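Local coordinates for periplasmic beta-glucosidase (Pseudomonas aeruginosa, PDB 6R5T), which probably hydrolyses terminal, non-reducing beta-D-glucosyl residues with release of beta-D-glucose, as a periplasmic member of glycoside hydrolase family 3, at residues 199-204 with 234-239; 240-245 with 250-255; 274-279 with 303-308; 131-136 with 566-571; 283-288 with 315-320. The protein carries 1 engineered substitution. One frame throughout, in Å; residues are numbered along the deposited sequence.

In the fold
Four of the contacts belong to the TIM-barrel-like part of the chain, and contact 4 joins that part to the C-terminal region. Contacts 1 and 2 share helix 235-245: the first sets it against helix 197-204 through sulfur and aromatic edges, the second ties it to strand 251-253 through an arginine. Contacts 3 and 5 both involve helix 307-323, the first at the loop entering it, with a water-bridged charge pair at its margin, the second in its middle, where buried carboxylates meet. Contacts 2 and 5 touch and reach the same sheet. Contacts 2, 4 and 5 are buried, whereas contacts 1 and 3 are partly buried. Contact 4 also adjoins the second subunit.

Contact 1: 199-204 with 234-239; sequences RMFQDY and NRWLLT
The indole of Trp-236, on helix 235-245, turns the rim of its benzo half to Met-200 and Phe-201 of helix 197-204. With CG anti to the backbone N (chi1 169°), CB carries the ring toward the other helix. From one end of that rim to the other, CZ3 lies 4.0 Å from Met-200 SD, CH2 comes to 3.8 Å from the same sulfur, and CZ2 sits 3.8 Å from Phe-201 CZ. The sulfur therefore lies beside the indole and not over it, 74° off the ring normal. Phe-201 likewise offers its CE1-CZ rim, so two aromatic edges meet. Its ring also touches Leu-241, farther along helix 235-245, while Met-200 and Leu-237 both rest on Ile-226. At another part of the indole edge, Asn-234 OD1 accepts from Leu-237 N and caps the helix start. The arrangement is an edge-on Met-aromatic contact joining two helices on the outside of a TIM-type barrel.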
# COMPACT_ATOMS: atom_id res chain seq x y z
N ARG A 199 -2.47 3.71 -14.72
CA ARG A 199 -3.40 3.18 -13.67
C ARG A 199 -4.52 4.21 -13.43
O ARG A 199 -5.71 3.86 -13.28
CB ARG A 199 -2.67 2.83 -12.39
CG ARG A 199 -3.58 2.47 -11.24
CD ARG A 199 -2.85 2.04 -9.98
NE ARG A 199 -2.34 0.68 -10.09
CZ ARG A 199 -1.87 -0.02 -9.05
NH1 ARG A 199 -1.76 0.52 -7.86
NH2 ARG A 199 -1.48 -1.26 -9.21
N MET A 200 -4.13 5.46 -13.33
CA MET A 200 -5.09 6.55 -13.10
C MET A 200 -6.16 6.54 -14.20
O MET A 200 -7.38 6.53 -13.93
CB MET A 200 -4.33 7.88 -13.03
CG MET A 200 -5.06 8.95 -12.38
SD MET A 200 -4.11 10.50 -12.52
CE MET A 200 -2.64 10.22 -11.58
N PHE A 201 -5.72 6.52 -15.46
CA PHE A 201 -6.65 6.63 -16.60
C PHE A 201 -7.50 5.37 -16.77
O PHE A 201 -8.70 5.47 -17.08
CB PHE A 201 -5.89 7.00 -17.87
CG PHE A 201 -5.68 8.49 -17.98
CD1 PHE A 201 -4.73 9.13 -17.24
CD2 PHE A 201 -6.64 9.27 -18.61
CE1 PHE A 201 -4.58 10.51 -17.31
CE2 PHE A 201 -6.55 10.66 -18.61
CZ PHE A 201 -5.48 11.27 -17.99
N GLN A 202 -6.89 4.20 -16.63
CA GLN A 202 -7.61 2.93 -16.88
C GLN A 202 -8.57 2.62 -15.73
O GLN A 202 -9.70 2.17 -16.00
CB GLN A 202 -6.61 1.79 -17.04
CG GLN A 202 -7.27 0.51 -17.52
CD GLN A 202 -7.71 0.58 -18.97
OE1 GLN A 202 -7.24 1.39 -19.75
NE2 GLN A 202 -8.54 -0.35 -19.36
N ASP A 203 -8.13 2.83 -14.49
CA ASP A 203 -8.87 2.23 -13.35
C ASP A 203 -9.55 3.28 -12.46
O ASP A 203 -10.61 2.95 -11.91
CB ASP A 203 -7.91 1.43 -12.47
CG ASP A 203 -7.29 0.23 -13.19
OD1 ASP A 203 -7.94 -0.31 -14.12
OD2 ASP A 203 -6.21 -0.16 -12.76
N TYR A 204 -8.98 4.45 -12.24
CA TYR A 204 -9.46 5.34 -11.15
C TYR A 204 -10.28 6.49 -11.70
O TYR A 204 -11.24 6.87 -11.03
CB TYR A 204 -8.29 5.85 -10.33
CG TYR A 204 -7.84 4.88 -9.27
CD1 TYR A 204 -6.96 3.84 -9.54
CD2 TYR A 204 -8.34 4.97 -7.98
CE1 TYR A 204 -6.57 2.97 -8.54
CE2 TYR A 204 -7.96 4.11 -6.98
CZ TYR A 204 -7.08 3.07 -7.27
OH TYR A 204 -6.75 2.20 -6.28
N ASN A 234 -4.66 21.71 -8.55
CA ASN A 234 -4.16 20.85 -9.64
C ASN A 234 -4.78 21.28 -10.96
O ASN A 234 -5.89 20.83 -11.30
CB ASN A 234 -4.42 19.39 -9.29
CG ASN A 234 -3.56 18.48 -10.12
OD1 ASN A 234 -3.48 18.67 -11.34
ND2 ASN A 234 -2.99 17.46 -9.47
N ARG A 235 -4.11 22.20 -11.66
CA ARG A 235 -4.67 22.74 -12.92
C ARG A 235 -4.75 21.65 -14.00
O ARG A 235 -5.70 21.64 -14.79
CB ARG A 235 -3.85 23.93 -13.39
CG ARG A 235 -4.49 24.68 -14.54
CD ARG A 235 -3.71 25.95 -14.86
NE ARG A 235 -4.08 26.33 -16.21
CZ ARG A 235 -5.12 27.06 -16.56
NH1 ARG A 235 -5.89 27.61 -15.63
NH2 ARG A 235 -5.35 27.26 -17.85
N TRP A 236 -3.84 20.69 -13.96
CA TRP A 236 -3.88 19.57 -14.91
C TRP A 236 -5.22 18.85 -14.70
O TRP A 236 -5.97 18.54 -15.65
CB TRP A 236 -2.65 18.68 -14.74
CG TRP A 236 -2.84 17.43 -15.50
CD1 TRP A 236 -2.73 17.30 -16.86
CD2 TRP A 236 -3.36 16.18 -14.98
NE1 TRP A 236 -3.11 16.03 -17.22
CE2 TRP A 236 -3.49 15.33 -16.10
CE3 TRP A 236 -3.68 15.70 -13.71
CZ2 TRP A 236 -3.94 14.02 -15.95
CZ3 TRP A 236 -4.12 14.40 -13.57
CH2 TRP A 236 -4.27 13.59 -14.68
N LEU A 237 -5.53 18.53 -13.45
CA LEU A 237 -6.76 17.76 -13.17
C LEU A 237 -8.02 18.57 -13.49
O LEU A 237 -8.95 18.01 -14.11
CB LEU A 237 -6.72 17.32 -11.71
CG LEU A 237 -7.90 16.48 -11.25
CD1 LEU A 237 -7.73 15.04 -11.66
CD2 LEU A 237 -8.08 16.59 -9.75
N LEU A 238 -8.09 19.82 -13.02
CA LEU A 238 -9.39 20.50 -12.97
C LEU A 238 -9.64 21.25 -14.27
O LEU A 238 -10.79 21.57 -14.55
CB LEU A 238 -9.40 21.47 -11.79
CG LEU A 238 -9.26 20.85 -10.42
CD1 LEU A 238 -9.34 21.96 -9.41
CD2 LEU A 238 -10.32 19.79 -10.19
N THR A 239 -8.59 21.60 -14.97
CA THR A 239 -8.69 22.39 -16.23
C THR A 239 -8.33 21.54 -17.44
O THR A 239 -9.22 21.33 -18.27
CB THR A 239 -7.86 23.67 -16.17
OG1 THR A 239 -8.34 24.51 -15.11
CG2 THR A 239 -8.00 24.43 -17.47

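Contact 2: 240-245 with 250-255. Engineered in segment 250-255: Asn-255 (natural residue Asp).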
# COMPACT_ATOMS: atom_id res chain seq x y z
N ASP A 240 -7.08 21.07 -17.55
CA ASP A 240 -6.65 20.31 -18.75
C ASP A 240 -7.52 19.06 -18.93
O ASP A 240 -8.03 18.78 -20.02
CB ASP A 240 -5.17 19.98 -18.65
CG ASP A 240 -4.28 21.22 -18.60
OD1 ASP A 240 -4.78 22.31 -18.89
OD2 ASP A 240 -3.10 21.08 -18.26
N LEU A 241 -7.66 18.25 -17.88
CA LEU A 241 -8.43 17.02 -17.99
C LEU A 241 -9.92 17.32 -17.94
O LEU A 241 -10.64 17.00 -18.88
CB LEU A 241 -8.00 16.09 -16.86
CG LEU A 241 -8.76 14.78 -16.87
CD1 LEU A 241 -8.42 13.95 -18.10
CD2 LEU A 241 -8.48 14.02 -15.58
N LEU A 242 -10.42 17.85 -16.83
CA LEU A 242 -11.88 17.92 -16.62
C LEU A 242 -12.55 18.82 -17.67
O LEU A 242 -13.60 18.46 -18.15
CB LEU A 242 -12.12 18.46 -15.21
CG LEU A 242 -13.58 18.64 -14.80
CD1 LEU A 242 -14.35 17.33 -14.85
CD2 LEU A 242 -13.64 19.29 -13.42
N ARG A 243 -11.95 19.97 -18.00
CA ARG A 243 -12.61 20.93 -18.94
C ARG A 243 -12.16 20.66 -20.37
O ARG A 243 -13.02 20.43 -21.23
CB ARG A 243 -12.28 22.36 -18.53
CG ARG A 243 -12.66 22.66 -17.08
CD ARG A 243 -14.09 22.97 -16.97
NE ARG A 243 -14.43 23.43 -15.63
CZ ARG A 243 -15.67 23.72 -15.24
NH1 ARG A 243 -16.67 23.63 -16.11
NH2 ARG A 243 -15.90 24.07 -13.99
N GLN A 244 -10.87 20.71 -20.62
CA GLN A 244 -10.38 20.65 -22.02
C GLN A 244 -10.58 19.24 -22.60
O GLN A 244 -11.12 19.13 -23.71
CB GLN A 244 -8.98 21.24 -22.08
CG GLN A 244 -8.98 22.71 -21.65
CD GLN A 244 -7.62 23.35 -21.46
OE1 GLN A 244 -6.60 22.69 -21.35
NE2 GLN A 244 -7.61 24.68 -21.39
N GLN A 245 -10.22 18.19 -21.88
CA GLN A 245 -10.30 16.83 -22.46
C GLN A 245 -11.71 16.26 -22.33
O GLN A 245 -12.23 15.72 -23.29
CB GLN A 245 -9.34 15.89 -21.75
CG GLN A 245 -8.43 15.16 -22.72
CD GLN A 245 -7.06 15.77 -22.61
OE1 GLN A 245 -6.53 15.94 -21.50
NE2 GLN A 245 -6.47 16.09 -23.76
N GLY A 250 -19.89 22.33 -16.18
CA GLY A 250 -20.60 22.62 -14.95
C GLY A 250 -19.71 23.29 -13.92
O GLY A 250 -18.73 24.02 -14.27
N LEU A 251 -20.08 23.11 -12.67
CA LEU A 251 -19.55 23.84 -11.52
C LEU A 251 -18.53 22.97 -10.76
O LEU A 251 -18.88 21.80 -10.39
CB LEU A 251 -20.74 24.17 -10.62
CG LEU A 251 -20.41 24.91 -9.34
CD1 LEU A 251 -19.81 26.27 -9.66
CD2 LEU A 251 -21.65 25.05 -8.47
N THR A 252 -17.35 23.49 -10.49
CA THR A 252 -16.43 22.82 -9.55
C THR A 252 -16.56 23.41 -8.15
O THR A 252 -16.56 24.66 -7.97
CB THR A 252 -15.00 22.86 -10.08
OG1 THR A 252 -14.66 24.23 -10.31
CG2 THR A 252 -14.84 22.09 -11.37
N ILE A 253 -16.61 22.56 -7.14
CA ILE A 253 -16.80 22.99 -5.75
C ILE A 253 -15.62 22.45 -4.96
O ILE A 253 -15.37 21.25 -5.03
CB ILE A 253 -18.13 22.47 -5.19
CG1 ILE A 253 -19.29 22.84 -6.10
CG2 ILE A 253 -18.30 22.91 -3.75
CD1 ILE A 253 -20.63 22.33 -5.64
N SER A 254 -14.98 23.31 -4.18
CA SER A 254 -13.92 22.87 -3.26
C SER A 254 -14.55 22.03 -2.16
O SER A 254 -15.74 22.09 -1.82
CB SER A 254 -13.18 24.03 -2.67
OG SER A 254 -13.85 24.47 -1.51
N ASN A 255 -13.70 21.23 -1.55
CA ASN A 255 -14.09 20.55 -0.33
C ASN A 255 -13.97 21.51 0.84
O ASN A 255 -13.56 22.70 0.73
CB ASN A 255 -13.25 19.28 -0.24
CG ASN A 255 -14.02 18.08 0.24
OD1 ASN A 255 -14.60 18.17 1.31
ND2 ASN A 255 -13.99 16.99 -0.55
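Arg-243 grips the carbonyl oxygen of Gly-250 end-on with both terminal nitrogens, NH1 and NH2 each lying 2.8 Å from Gly-250 O. The acceptor is nearly in the guanidinium plane, and both donors come from the same face of the peptide. Sharing one oxygen bends the bonds, with N-H...O angles of about 140°. Next to this grip, Thr-252 CG2 packs 3.5 Å from Arg-243 NH2 and 3.7 Å from Leu-242 CD2, its methyl filling the corner between the two helix side chains. The arginine chain bends at chi2 (-81°), which swings its end from the helix flank to the strand. Farther out, NH1 also donates to Phe-248 O, and NH2 forms a salt bridge with Asp-316 of helix 307-323, so the guanidinium is fixed from several directions. Thr-252 OG1 is engaged with Gly-282 O and Asp-284 N. The chain leads on to Asn-255, an engineered residue (Asp in nature) that touches the bound glucose. Helix 240-245 and strand 251-253 run antiparallel (171°), their axes 11.5 Å apart. The strand bonds to Val-219 of strand 218-221 on one side and to Met-285 of segment 283-288 on the other.

Contact 3: 274-279 with 303-308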
# COMPACT_ATOMS: atom_id res chain seq x y z
N ALA A 274 -2.77 30.68 -1.41
CA ALA A 274 -3.66 29.51 -1.54
C ALA A 274 -4.86 29.83 -2.44
O ALA A 274 -5.25 29.04 -3.35
CB ALA A 274 -4.08 29.03 -0.18
N THR A 275 -5.45 31.02 -2.24
CA THR A 275 -6.63 31.43 -3.01
C THR A 275 -6.27 31.52 -4.51
O THR A 275 -7.03 31.05 -5.38
CB THR A 275 -7.11 32.80 -2.49
OG1 THR A 275 -7.47 32.66 -1.11
CG2 THR A 275 -8.28 33.28 -3.29
N ARG A 276 -5.09 32.11 -4.80
CA ARG A 276 -4.63 32.25 -6.20
C ARG A 276 -4.51 30.85 -6.85
O ARG A 276 -5.03 30.64 -7.95
CB ARG A 276 -3.30 33.00 -6.26
CG ARG A 276 -2.84 33.13 -7.69
CD ARG A 276 -1.45 33.69 -7.94
NE ARG A 276 -0.53 33.39 -6.86
CZ ARG A 276 0.25 32.31 -6.79
NH1 ARG A 276 0.24 31.39 -7.75
NH2 ARG A 276 1.02 32.16 -5.74
N LEU A 277 -3.89 29.93 -6.13
CA LEU A 277 -3.67 28.57 -6.68
C LEU A 277 -5.01 27.91 -6.97
O LEU A 277 -5.16 27.32 -8.03
CB LEU A 277 -2.85 27.73 -5.70
CG LEU A 277 -1.41 28.14 -5.53
CD1 LEU A 277 -0.74 27.35 -4.42
CD2 LEU A 277 -0.65 27.99 -6.84
N ALA A 278 -5.97 27.98 -6.06
CA ALA A 278 -7.26 27.28 -6.22
C ALA A 278 -8.05 27.86 -7.40
O ALA A 278 -8.53 27.13 -8.24
CB ALA A 278 -8.04 27.36 -4.95
N ILE A 279 -8.19 29.18 -7.48
CA ILE A 279 -9.07 29.74 -8.54
C ILE A 279 -8.41 29.52 -9.91
O ILE A 279 -9.12 29.18 -10.86
CB ILE A 279 -9.47 31.21 -8.28
CG1 ILE A 279 -10.72 31.49 -9.15
CG2 ILE A 279 -8.30 32.15 -8.48
CD1 ILE A 279 -11.54 32.69 -8.81
N GLY A 303 -2.78 42.15 -10.00
CA GLY A 303 -2.49 41.45 -11.26
C GLY A 303 -2.05 40.01 -11.02
O GLY A 303 -1.44 39.43 -11.94
N GLU A 304 -2.36 39.42 -9.87
CA GLU A 304 -1.91 38.02 -9.54
C GLU A 304 -2.92 37.00 -10.11
O GLU A 304 -2.57 35.82 -10.28
CB GLU A 304 -1.74 37.82 -8.05
CG GLU A 304 -0.67 38.71 -7.45
CD GLU A 304 -0.56 38.54 -5.95
OE1 GLU A 304 -1.29 39.22 -5.20
OE2 GLU A 304 0.21 37.66 -5.54
N ILE A 305 -4.15 37.42 -10.38
CA ILE A 305 -5.17 36.63 -11.13
C ILE A 305 -5.74 37.54 -12.21
O ILE A 305 -5.47 38.77 -12.16
CB ILE A 305 -6.27 36.06 -10.21
CG1 ILE A 305 -7.07 37.17 -9.55
CG2 ILE A 305 -5.71 35.12 -9.14
CD1 ILE A 305 -8.29 36.76 -8.78
N ASP A 306 -6.49 36.95 -13.13
CA ASP A 306 -7.15 37.63 -14.27
C ASP A 306 -8.64 37.80 -13.96
O ASP A 306 -9.26 36.93 -13.26
CB ASP A 306 -6.97 36.84 -15.56
CG ASP A 306 -5.50 36.62 -15.89
OD1 ASP A 306 -4.74 37.58 -15.76
OD2 ASP A 306 -5.12 35.48 -16.17
N GLN A 307 -9.24 38.84 -14.52
CA GLN A 307 -10.71 39.00 -14.45
C GLN A 307 -11.40 37.73 -14.98
O GLN A 307 -12.44 37.32 -14.40
CB GLN A 307 -11.14 40.25 -15.22
CG GLN A 307 -12.64 40.48 -15.24
CD GLN A 307 -13.14 40.87 -13.87
OE1 GLN A 307 -12.56 41.75 -13.23
NE2 GLN A 307 -14.19 40.20 -13.38
N ALA A 308 -10.89 37.13 -16.05
CA ALA A 308 -11.44 35.89 -16.64
C ALA A 308 -11.52 34.75 -15.59
O ALA A 308 -12.44 33.92 -15.70
CB ALA A 308 -10.60 35.47 -17.82
O HOH W 1 -0.42 35.08 -4.94
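Arg-276, Ile-305 and Glu-304 carry this contact between helix 271-281 and the loop leading into helix 307-323. The aliphatic part of Arg-276 lies against the loop, both its backbone and a methyl: CD approaches Glu-304 O at 3.4 Å, and CG meets Ile-305 CG2 at 3.8 Å. Ile-305 turns that same methyl toward the helix, where it also packs 4.0 Å from Ile-279 CG2, one turn after Arg-276; Ile-310 closes over both isoleucines. At the polar edge, Arg-276 and Glu-304 cross at about a right angle. Their charged ends fall short of a salt bridge, with NE and OE2 4.5 Å apart, and a water spans them, accepting from Arg-276 NE at 2.6 Å and donating to Glu-304 OE2 at 2.7 Å. The water sits in the guanidinium plane. A bend at chi3 (30°) turns the arginine end so that NE faces it. The other carboxylate oxygen of Glu-304 is held by a salt bridge to Arg-272, one turn before Arg-276 on helix 271-281. Gly-303, at positive phi, ends helix 291-301 in a Schellman motif; helix 271-281 packs on the loop that follows, on the outside of the barrel.

Contact 4: 131-136 with 566-571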
# COMPACT_ATOMS: atom_id res chain seq x y z
N ARG A 131 -9.58 0.02 -3.14
CA ARG A 131 -8.84 -1.26 -3.08
C ARG A 131 -8.23 -1.49 -1.69
O ARG A 131 -7.59 -2.59 -1.49
CB ARG A 131 -7.75 -1.27 -4.14
CG ARG A 131 -8.27 -1.29 -5.56
CD ARG A 131 -7.14 -1.22 -6.56
NE ARG A 131 -7.67 -1.45 -7.91
CZ ARG A 131 -6.98 -1.28 -9.02
NH1 ARG A 131 -5.70 -0.91 -8.96
NH2 ARG A 131 -7.55 -1.55 -10.16
N ASP A 132 -8.41 -0.58 -0.76
CA ASP A 132 -7.78 -0.65 0.57
C ASP A 132 -8.88 -0.62 1.60
O ASP A 132 -9.42 0.42 1.91
CB ASP A 132 -6.77 0.47 0.78
CG ASP A 132 -5.92 0.33 2.03
OD1 ASP A 132 -6.42 -0.20 3.07
OD2 ASP A 132 -4.70 0.71 1.91
N ALA A 133 -9.18 -1.80 2.16
CA ALA A 133 -10.29 -1.97 3.11
C ALA A 133 -10.09 -1.15 4.41
O ALA A 133 -11.05 -1.00 5.15
CB ALA A 133 -10.43 -3.46 3.43
N ARG A 134 -8.89 -0.69 4.72
CA ARG A 134 -8.67 0.07 6.00
C ARG A 134 -9.35 1.43 5.97
O ARG A 134 -9.67 1.97 7.04
CB ARG A 134 -7.18 0.28 6.22
CG ARG A 134 -6.40 -1.01 6.40
CD ARG A 134 -4.92 -0.72 6.51
NE ARG A 134 -4.37 -0.38 5.21
CZ ARG A 134 -3.08 -0.18 4.99
NH1 ARG A 134 -2.21 -0.22 5.98
NH2 ARG A 134 -2.66 0.12 3.79
N TRP A 135 -9.54 1.99 4.80
CA TRP A 135 -10.06 3.39 4.68
C TRP A 135 -11.51 3.45 5.19
O TRP A 135 -12.35 2.68 4.73
CB TRP A 135 -9.93 3.80 3.22
CG TRP A 135 -10.22 5.25 2.93
CD1 TRP A 135 -9.63 6.32 3.51
CD2 TRP A 135 -11.01 5.79 1.87
NE1 TRP A 135 -10.02 7.49 2.91
CE2 TRP A 135 -10.85 7.19 1.88
CE3 TRP A 135 -11.83 5.23 0.89
CZ2 TRP A 135 -11.46 8.03 0.94
CZ3 TRP A 135 -12.47 6.06 -0.01
CH2 TRP A 135 -12.27 7.46 0.01
N GLY A 136 -11.83 4.43 6.03
CA GLY A 136 -13.16 4.50 6.63
C GLY A 136 -14.22 4.87 5.62
O GLY A 136 -15.38 4.53 5.83
N SER A 566 -13.34 -7.32 -2.58
CA SER A 566 -12.70 -8.57 -2.11
C SER A 566 -12.54 -8.48 -0.59
O SER A 566 -12.21 -7.41 -0.08
CB SER A 566 -11.37 -8.68 -2.79
OG SER A 566 -11.56 -8.90 -4.18
N PHE A 567 -12.77 -9.58 0.15
CA PHE A 567 -12.60 -9.60 1.61
C PHE A 567 -11.26 -10.23 1.92
O PHE A 567 -11.08 -11.43 1.66
CB PHE A 567 -13.74 -10.35 2.30
CG PHE A 567 -14.97 -9.52 2.55
CD1 PHE A 567 -15.46 -8.61 1.64
CD2 PHE A 567 -15.70 -9.70 3.72
CE1 PHE A 567 -16.59 -7.85 1.89
CE2 PHE A 567 -16.87 -8.98 3.93
CZ PHE A 567 -17.31 -8.04 3.05
N PRO A 568 -10.29 -9.46 2.44
CA PRO A 568 -8.97 -9.99 2.69
C PRO A 568 -9.06 -10.99 3.83
O PRO A 568 -9.87 -10.79 4.72
CB PRO A 568 -8.12 -8.80 3.15
CG PRO A 568 -8.92 -7.59 2.78
CD PRO A 568 -10.37 -8.02 2.78
N ARG A 569 -8.12 -11.93 3.87
CA ARG A 569 -8.01 -12.84 5.05
C ARG A 569 -7.53 -12.05 6.26
O ARG A 569 -7.90 -12.42 7.39
CB ARG A 569 -7.10 -14.03 4.75
CG ARG A 569 -7.69 -14.94 3.70
CD ARG A 569 -6.69 -16.01 3.33
NE ARG A 569 -7.16 -16.78 2.21
CZ ARG A 569 -8.01 -17.80 2.27
NH1 ARG A 569 -8.45 -18.23 3.43
NH2 ARG A 569 -8.36 -18.40 1.16
N SER A 570 -6.71 -11.02 6.07
CA SER A 570 -6.27 -10.17 7.18
C SER A 570 -5.79 -8.84 6.62
O SER A 570 -5.52 -8.74 5.42
CB SER A 570 -5.17 -10.82 7.99
OG SER A 570 -3.98 -10.88 7.22
N VAL A 571 -5.62 -7.88 7.49
CA VAL A 571 -5.15 -6.53 7.12
C VAL A 571 -3.73 -6.62 6.53
O VAL A 571 -3.38 -5.79 5.67
CB VAL A 571 -5.22 -5.59 8.32
CG1 VAL A 571 -4.17 -5.90 9.40
CG2 VAL A 571 -5.12 -4.15 7.84
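This is a small, apolar loop-to-loop contact at the junction of the family 3 N-terminal and C-terminal regions, in which Arg-134 meets Val-571 and Ala-133 meets Pro-568. Val-571 CG2 fits against the aliphatic part of the arginine, 3.7 Å from Arg-134 CG and 3.7 Å from Arg-134 CD, the two side chains crossing at about a right angle. Ala-133 CB adds a looser touch on Pro-568 CG at 4.4 Å, and no hydrogen bond spans the two segments. Within 131-136, Arg-134 takes hold of Asp-132 side-on, NE to OD1 at 3.0 Å and NH2 to OD2 at 2.8 Å, both through syn lone pairs and with the NE bond almost straight (173°). Asp-132 OD1 uses its anti lone pair for Arg-134 N, so one oxygen holds both the backbone N and NE of Arg-134. A bend at chi3 (-75°) folds the guanidinium back onto the acid. Its NH1 bonds to Gly-572 O and Val-574 O of the second subunit, whose Val-571 packs on Val-571 here. Arg-521 reaches the carbonyls of Ala-133 and Arg-134. The result is an Asx turn with a bidentate salt bridge, where domain junction and dimer interface meet.

Contact 5: 283-288 with 315-320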
# COMPACT_ATOMS: atom_id res chain seq x y z
N VAL A 283 -10.96 25.78 -9.46
CA VAL A 283 -11.98 25.63 -8.40
C VAL A 283 -12.92 26.85 -8.45
O VAL A 283 -12.40 27.98 -8.33
CB VAL A 283 -11.34 25.50 -7.03
CG1 VAL A 283 -12.39 25.49 -5.95
CG2 VAL A 283 -10.47 24.26 -6.95
N ASP A 284 -14.19 26.63 -8.70
CA ASP A 284 -15.16 27.76 -8.87
C ASP A 284 -15.69 28.23 -7.53
O ASP A 284 -15.76 29.46 -7.29
CB ASP A 284 -16.33 27.36 -9.76
CG ASP A 284 -15.97 27.02 -11.18
OD1 ASP A 284 -14.89 27.49 -11.72
OD2 ASP A 284 -16.76 26.29 -11.78
N MET A 285 -16.09 27.31 -6.68
CA MET A 285 -16.85 27.68 -5.48
C MET A 285 -16.05 27.22 -4.27
O MET A 285 -15.46 26.08 -4.24
CB MET A 285 -18.26 27.10 -5.59
CG MET A 285 -19.05 27.15 -4.36
SD MET A 285 -20.81 26.86 -4.85
CE MET A 285 -21.43 28.55 -4.81
N ASN A 286 -15.96 28.11 -3.30
CA ASN A 286 -15.12 27.99 -2.09
C ASN A 286 -15.98 27.61 -0.90
O ASN A 286 -16.81 28.43 -0.44
CB ASN A 286 -14.41 29.33 -1.93
CG ASN A 286 -13.59 29.55 -0.68
OD1 ASN A 286 -13.55 30.71 -0.21
ND2 ASN A 286 -12.91 28.51 -0.20
N MET A 287 -15.79 26.39 -0.40
CA MET A 287 -16.59 25.86 0.74
C MET A 287 -15.98 26.29 2.06
O MET A 287 -14.83 25.91 2.41
CB MET A 287 -16.74 24.34 0.62
CG MET A 287 -17.66 23.72 1.62
SD MET A 287 -17.78 21.92 1.19
CE MET A 287 -19.49 21.56 1.57
N ASN A 288 -16.77 27.06 2.80
CA ASN A 288 -16.70 27.43 4.22
C ASN A 288 -15.54 28.34 4.62
O ASN A 288 -15.77 29.12 5.52
CB ASN A 288 -16.84 26.19 5.09
CG ASN A 288 -17.88 26.43 6.17
OD1 ASN A 288 -19.02 26.90 5.94
ND2 ASN A 288 -17.44 26.20 7.39
N ARG A 315 -19.74 32.52 -13.78
CA ARG A 315 -20.59 31.98 -14.83
C ARG A 315 -21.02 30.55 -14.48
O ARG A 315 -22.17 30.23 -14.66
CB ARG A 315 -19.90 32.00 -16.19
CG ARG A 315 -20.67 31.33 -17.32
CD ARG A 315 -20.30 29.84 -17.48
NE ARG A 315 -21.29 29.09 -18.25
CZ ARG A 315 -21.52 27.78 -18.16
NH1 ARG A 315 -20.84 27.00 -17.31
NH2 ARG A 315 -22.48 27.24 -18.89
N ASP A 316 -20.11 29.76 -13.93
CA ASP A 316 -20.45 28.37 -13.60
C ASP A 316 -21.49 28.33 -12.49
O ASP A 316 -22.40 27.48 -12.54
CB ASP A 316 -19.18 27.58 -13.28
CG ASP A 316 -18.24 27.32 -14.44
OD1 ASP A 316 -18.66 27.57 -15.59
OD2 ASP A 316 -17.08 26.89 -14.17
N VAL A 317 -21.39 29.21 -11.48
CA VAL A 317 -22.40 29.22 -10.41
C VAL A 317 -23.77 29.62 -11.01
O VAL A 317 -24.78 28.97 -10.70
CB VAL A 317 -21.98 30.16 -9.27
CG1 VAL A 317 -23.11 30.31 -8.27
CG2 VAL A 317 -20.71 29.61 -8.60
N LEU A 318 -23.78 30.68 -11.82
CA LEU A 318 -25.05 31.20 -12.37
C LEU A 318 -25.66 30.16 -13.28
O LEU A 318 -26.88 29.98 -13.24
CB LEU A 318 -24.76 32.52 -13.11
CG LEU A 318 -24.28 33.68 -12.24
CD1 LEU A 318 -24.07 34.90 -13.13
CD2 LEU A 318 -25.23 33.99 -11.10
N ALA A 319 -24.84 29.46 -14.03
CA ALA A 319 -25.36 28.44 -14.97
C ALA A 319 -25.98 27.28 -14.17
O ALA A 319 -26.98 26.75 -14.60
CB ALA A 319 -24.28 27.97 -15.88
N ALA A 320 -25.41 26.90 -13.04
CA ALA A 320 -26.02 25.84 -12.21
C ALA A 320 -27.38 26.30 -11.69
O ALA A 320 -28.36 25.52 -11.72
CB ALA A 320 -25.11 25.48 -11.07
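Asp-284 (chi1 -64°) and Asp-316 adopt almost the same first torsion, each with CG anti to its carbonyl carbon, and this brings their carboxylates together from the two segments. The side chains cross at about a right angle, the carboxylate planes 56° apart, with OD2 of Asp-284 only 2.5 Å from OD2 of Asp-316. Such a short approach of two acid oxygens in a buried place probably means that one of the groups carries a proton. Arginines bind both acids. Arg-315 NH1 donates to the other oxygen of its neighbour, Asp-316 OD1, at 2.8 Å; this oxygen lies in the guanidinium plane and is met on its anti side, 30° out of the carboxylate plane. Ala-319 CB sits 3.5 Å above the centre of that guanidinium, on one face. Beyond the two segments, Arg-312 forms a salt bridge with Asp-284 OD1, and Asp-316 OD2 also takes Arg-243, so positive charge would offset that of the acids. Next to this polar cluster the contact turns apolar: Met-285, bent at chi3, brings CE to 4.0 Å from Val-317 CG2, and Leu-251 packs against all four contacting residues. Strand 286-287 continues from here to Met-287, which touches the bound glucose. Helix 307-323 thus lies behind the seam where Ser-254 bonds to Met-285, the closure between the seventh and eighth strands of a TIM-type barrel.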